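Geranyltranstransferase (Agrobacterium tumefaciens, PDB 2H8O) probably catalyses the condensation of geranyl diphosphate with isopentenyl diphosphate to give farnesyl diphosphate, as an all-alpha polyprenyl synthase. Local coordinates at residues Ile191-Ala204 / Ile215-Arg227. Residues are numbered along the deposited sequence; the frame is centred on the assembly and turned at random.
Sequences IGGMAGGQALDLAA and ITLQAMKTGALLR
M220 lies against the glycine-rich start of helix 194-206. M220 CB is 3.6 Å from G197 CA and also touches G193 O, the N-cap carbonyl. M220 CG stands anti to the carbonyl carbon, and a bend at chi3 (73°) brings M220 CE to 3.5 Å from I191 O. L200 CD1 packs on M220 SD. G197, without a side chain, lets the backbones close in, with G197 CA 4.1 Å from K221 CA. The short helix axes approach to 6.6 Å and run roughly antiparallel, at 146°. M194 CA makes a CH...O contact with M220 O (3.2 Å), within the pi-type turn at 219-223.

L217 is a knob in the hole formed by G197, L200, D201 and A204. With CG of L217 between its own backbone N and carbonyl carbon (chi1 76°), CD1 meets D201 OD1 and CD2 reaches A204 CB. The extended K221 chain crosses D201 obliquely, with D201 OD2 3.3 Å from K221 CE. A bend at its last torsion leaves K221 NZ 4.7 Å from D201 OD2. Water 2 accepts from Q198 NE2 and, weakly, from K221 NZ. Water 1 bridges G192 O and R227 NH2.

The pair forms a buried helix hairpin of the all-alpha polyprenyl synthase fold. M194 SD meets L225 CD1, and both side chains also touch L117 of helix 104-125. Q218, L226 and R227 pack on helix 241-267, while M220 touches I67 of the second subunit.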
loop_
_atom_site.group_PDB
_atom_site.type_symbol
_atom_site.label_atom_id
_atom_site.label_comp_id
_atom_site.label_asym_id
_atom_site.label_seq_id
_atom_site.Cartn_x
_atom_site.Cartn_y
_atom_site.Cartn_z
ATOM N N ILE A 191 -7.061 -7.778 1.576
ATOM C CA ILE A 191 -7.697 -8.858 2.365
ATOM C C ILE A 191 -8.698 -9.661 1.528
ATOM O O ILE A 191 -8.811 -10.898 1.693
ATOM C CB ILE A 191 -8.390 -8.307 3.658
ATOM C CG1 ILE A 191 -9.084 -9.429 4.456
ATOM C CG2 ILE A 191 -9.400 -7.166 3.327
ATOM C CD1 ILE A 191 -8.143 -10.481 4.937
ATOM N N GLY A 192 -9.439 -8.974 0.672
ATOM C CA GLY A 192 -10.442 -9.654 -0.186
ATOM C C GLY A 192 -9.958 -9.987 -1.588
ATOM O O GLY A 192 -10.751 -10.293 -2.471
ATOM N N GLY A 193 -8.654 -9.880 -1.796
ATOM C CA GLY A 193 -8.009 -10.133 -3.073
ATOM C C GLY A 193 -6.692 -10.872 -2.845
ATOM O O GLY A 193 -6.622 -11.805 -2.045
ATOM N N MET A 194 -5.636 -10.382 -3.489
ATOM C CA MET A 194 -4.359 -11.095 -3.585
ATOM C C MET A 194 -3.817 -11.542 -2.215
ATOM O O MET A 194 -3.500 -12.718 -2.029
ATOM C CB MET A 194 -3.315 -10.228 -4.294
ATOM C CG MET A 194 -2.014 -10.912 -4.648
ATOM S SD MET A 194 -0.696 -9.708 -5.116
ATOM C CE MET A 194 -0.424 -8.906 -3.472
ATOM N N ALA A 195 -3.714 -10.606 -1.272
ATOM C CA ALA A 195 -3.120 -10.909 0.038
ATOM C C ALA A 195 -3.933 -11.968 0.770
ATOM O O ALA A 195 -3.391 -12.892 1.381
ATOM C CB ALA A 195 -2.952 -9.640 0.909
ATOM N N GLY A 196 -5.254 -11.836 0.698
ATOM C CA GLY A 196 -6.142 -12.847 1.274
ATOM C C GLY A 196 -5.968 -14.195 0.618
ATOM O O GLY A 196 -6.013 -15.244 1.283
ATOM N N GLY A 197 -5.806 -14.187 -0.701
ATOM C CA GLY A 197 -5.543 -15.430 -1.436
ATOM C C GLY A 197 -4.266 -16.108 -1.008
ATOM O O GLY A 197 -4.208 -17.332 -0.909
ATOM N N GLN A 198 -3.238 -15.318 -0.734
ATOM C CA GLN A 198 -1.978 -15.875 -0.261
ATOM C C GLN A 198 -2.179 -16.501 1.102
ATOM O O GLN A 198 -1.673 -17.588 1.362
ATOM C CB GLN A 198 -0.898 -14.812 -0.174
ATOM C CG GLN A 198 -0.576 -14.170 -1.474
ATOM C CD GLN A 198 0.393 -13.039 -1.309
ATOM O OE1 GLN A 198 0.015 -11.865 -1.231
ATOM N NE2 GLN A 198 1.669 -13.383 -1.226
ATOM N N ALA A 199 -2.960 -15.841 1.956
ATOM C CA ALA A 199 -3.296 -16.431 3.254
ATOM C C ALA A 199 -4.048 -17.763 3.088
ATOM O O ALA A 199 -3.781 -18.723 3.815
ATOM C CB ALA A 199 -4.101 -15.476 4.087
ATOM N N LEU A 200 -4.996 -17.810 2.151
ATOM C CA LEU A 200 -5.758 -19.047 1.930
ATOM C C LEU A 200 -4.861 -20.135 1.361
ATOM O O LEU A 200 -5.023 -21.324 1.685
ATOM C CB LEU A 200 -6.971 -18.787 1.030
ATOM C CG LEU A 200 -8.095 -17.990 1.697
ATOM C CD1 LEU A 200 -9.165 -17.635 0.684
ATOM C CD2 LEU A 200 -8.695 -18.770 2.851
ATOM N N ASP A 201 -3.888 -19.738 0.553
ATOM C CA ASP A 201 -2.984 -20.694 -0.070
ATOM C C ASP A 201 -2.077 -21.362 0.970
ATOM O O ASP A 201 -1.898 -22.585 0.981
ATOM C CB ASP A 201 -2.178 -20.003 -1.166
ATOM C CG ASP A 201 -1.435 -20.973 -2.045
ATOM O OD1 ASP A 201 -2.022 -22.003 -2.461
ATOM O OD2 ASP A 201 -0.245 -20.700 -2.311
ATOM N N LEU A 202 -1.527 -20.558 1.867
ATOM C CA LEU A 202 -0.681 -21.082 2.927
ATOM C C LEU A 202 -1.480 -21.984 3.874
ATOM O O LEU A 202 -0.973 -23.018 4.332
ATOM C CB LEU A 202 -0.030 -19.930 3.696
ATOM C CG LEU A 202 1.043 -19.161 2.933
ATOM C CD1 LEU A 202 1.413 -17.884 3.690
ATOM C CD2 LEU A 202 2.278 -20.023 2.714
ATOM N N ALA A 203 -2.720 -21.597 4.177
ATOM C CA ALA A 203 -3.611 -22.430 4.988
ATOM C C ALA A 203 -3.930 -23.758 4.289
ATOM O O ALA A 203 -4.072 -24.801 4.947
ATOM C CB ALA A 203 -4.887 -21.695 5.303
ATOM N N ALA A 204 -4.037 -23.723 2.963
ATOM C CA ALA A 204 -4.300 -24.935 2.177
ATOM C C ALA A 204 -3.189 -25.984 2.310
ATOM O O ALA A 204 -3.443 -27.177 2.156
ATOM C CB ALA A 204 -4.515 -24.584 0.712
ATOM N N ILE A 215 -11.068 -22.764 -6.007
ATOM C CA ILE A 215 -11.507 -21.757 -6.964
ATOM C C ILE A 215 -11.396 -20.366 -6.329
ATOM O O ILE A 215 -10.897 -19.400 -6.933
ATOM C CB ILE A 215 -12.970 -22.055 -7.427
ATOM C CG1 ILE A 215 -12.969 -23.359 -8.245
ATOM C CG2 ILE A 215 -13.566 -20.871 -8.191
ATOM C CD1 ILE A 215 -14.353 -23.957 -8.558
ATOM N N THR A 216 -11.827 -20.281 -5.080
ATOM C CA THR A 216 -11.783 -19.007 -4.347
ATOM C C THR A 216 -10.355 -18.524 -4.131
ATOM O O THR A 216 -10.043 -17.360 -4.429
ATOM C CB THR A 216 -12.537 -19.126 -3.012
ATOM O OG1 THR A 216 -13.927 -19.346 -3.302
ATOM C CG2 THR A 216 -12.368 -17.862 -2.124
ATOM N N LEU A 217 -9.473 -19.380 -3.621
ATOM C CA LEU A 217 -8.115 -18.911 -3.344
ATOM C C LEU A 217 -7.379 -18.542 -4.636
ATOM O O LEU A 217 -6.589 -17.579 -4.654
ATOM C CB LEU A 217 -7.324 -19.889 -2.483
ATOM C CG LEU A 217 -6.750 -21.172 -3.057
ATOM C CD1 LEU A 217 -5.428 -20.877 -3.775
ATOM C CD2 LEU A 217 -6.563 -22.226 -1.923
ATOM N N GLN A 218 -7.644 -19.280 -5.715
ATOM C CA GLN A 218 -7.059 -18.950 -7.021
ATOM C C GLN A 218 -7.568 -17.614 -7.584
ATOM O O GLN A 218 -6.790 -16.808 -8.079
ATOM C CB GLN A 218 -7.334 -20.072 -8.019
ATOM C CG GLN A 218 -6.580 -21.342 -7.710
ATOM C CD GLN A 218 -6.833 -22.439 -8.722
ATOM O OE1 GLN A 218 -7.797 -22.398 -9.503
ATOM N NE2 GLN A 218 -5.962 -23.434 -8.713
ATOM N N ALA A 219 -8.883 -17.389 -7.500
ATOM C CA ALA A 219 -9.475 -16.124 -7.940
ATOM C C ALA A 219 -8.851 -14.942 -7.218
ATOM O O ALA A 219 -8.707 -13.867 -7.797
ATOM C CB ALA A 219 -10.993 -16.133 -7.731
ATOM N N MET A 220 -8.459 -15.152 -5.958
ATOM C CA MET A 220 -7.856 -14.104 -5.137
ATOM C C MET A 220 -6.350 -13.979 -5.404
ATOM O O MET A 220 -5.867 -12.893 -5.736
ATOM C CB MET A 220 -8.141 -14.361 -3.641
ATOM C CG MET A 220 -9.630 -14.322 -3.279
ATOM S SD MET A 220 -10.051 -14.876 -1.575
ATOM C CE MET A 220 -9.446 -13.485 -0.592
ATOM N N LYS A 221 -5.642 -15.091 -5.282
ATOM C CA LYS A 221 -4.180 -15.089 -5.296
ATOM C C LYS A 221 -3.608 -14.649 -6.628
ATOM O O LYS A 221 -2.611 -13.900 -6.684
ATOM C CB LYS A 221 -3.630 -16.459 -4.986
ATOM C CG LYS A 221 -2.116 -16.445 -4.796
ATOM C CD LYS A 221 -1.637 -17.785 -4.240
ATOM C CE LYS A 221 -0.097 -17.889 -4.113
ATOM N NZ LYS A 221 0.671 -16.876 -4.855
ATOM N N THR A 222 -4.220 -15.141 -7.703
ATOM C CA THR A 222 -3.754 -14.794 -9.044
ATOM C C THR A 222 -4.803 -14.123 -9.924
ATOM O O THR A 222 -4.475 -13.294 -10.760
ATOM C CB THR A 222 -3.205 -16.023 -9.757
ATOM O OG1 THR A 222 -4.258 -16.973 -9.947
ATOM C CG2 THR A 222 -2.088 -16.659 -8.938
ATOM N N GLY A 223 -6.080 -14.460 -9.766
ATOM C CA GLY A 223 -7.073 -13.895 -10.665
ATOM C C GLY A 223 -7.292 -12.397 -10.508
ATOM O O GLY A 223 -7.539 -11.700 -11.487
ATOM N N ALA A 224 -7.247 -11.898 -9.270
ATOM C CA ALA A 224 -7.741 -10.548 -8.984
ATOM C C ALA A 224 -6.899 -9.465 -9.693
ATOM O O ALA A 224 -7.453 -8.522 -10.235
ATOM C CB ALA A 224 -7.807 -10.286 -7.470
ATOM N N LEU A 225 -5.578 -9.620 -9.712
ATOM C CA LEU A 225 -4.714 -8.635 -10.389
ATOM C C LEU A 225 -4.923 -8.648 -11.902
ATOM O O LEU A 225 -4.801 -7.616 -12.541
ATOM C CB LEU A 225 -3.217 -8.835 -10.104
ATOM C CG LEU A 225 -2.764 -8.538 -8.684
ATOM C CD1 LEU A 225 -1.267 -8.286 -8.684
ATOM C CD2 LEU A 225 -3.484 -7.336 -8.076
ATOM N N LEU A 226 -5.220 -9.824 -12.455
ATOM C CA LEU A 226 -5.472 -9.955 -13.915
ATOM C C LEU A 226 -6.840 -9.363 -14.293
ATOM O O LEU A 226 -6.975 -8.682 -15.309
ATOM C CB LEU A 226 -5.281 -11.405 -14.372
ATOM C CG LEU A 226 -3.842 -11.931 -14.242
ATOM C CD1 LEU A 226 -3.827 -13.472 -14.294
ATOM C CD2 LEU A 226 -2.912 -11.305 -15.307
ATOM N N ARG A 227 -7.842 -9.594 -13.454
ATOM C CA ARG A 227 -9.134 -8.927 -13.546
ATOM C C ARG A 227 -8.976 -7.402 -13.526
ATOM O O ARG A 227 -9.471 -6.690 -14.405
ATOM C CB ARG A 227 -10.035 -9.414 -12.393
ATOM C CG ARG A 227 -11.399 -8.761 -12.330
ATOM C CD ARG A 227 -12.070 -9.049 -10.975
ATOM N NE ARG A 227 -11.512 -8.203 -9.916
ATOM C CZ ARG A 227 -11.397 -8.527 -8.632
ATOM N NH1 ARG A 227 -11.739 -9.734 -8.191
ATOM N NH2 ARG A 227 -10.882 -7.642 -7.786
HETATM O O HOH W 1 -11.086 -9.168 -5.197
HETATM O O HOH W 2 1.738 -16.354 -1.667
#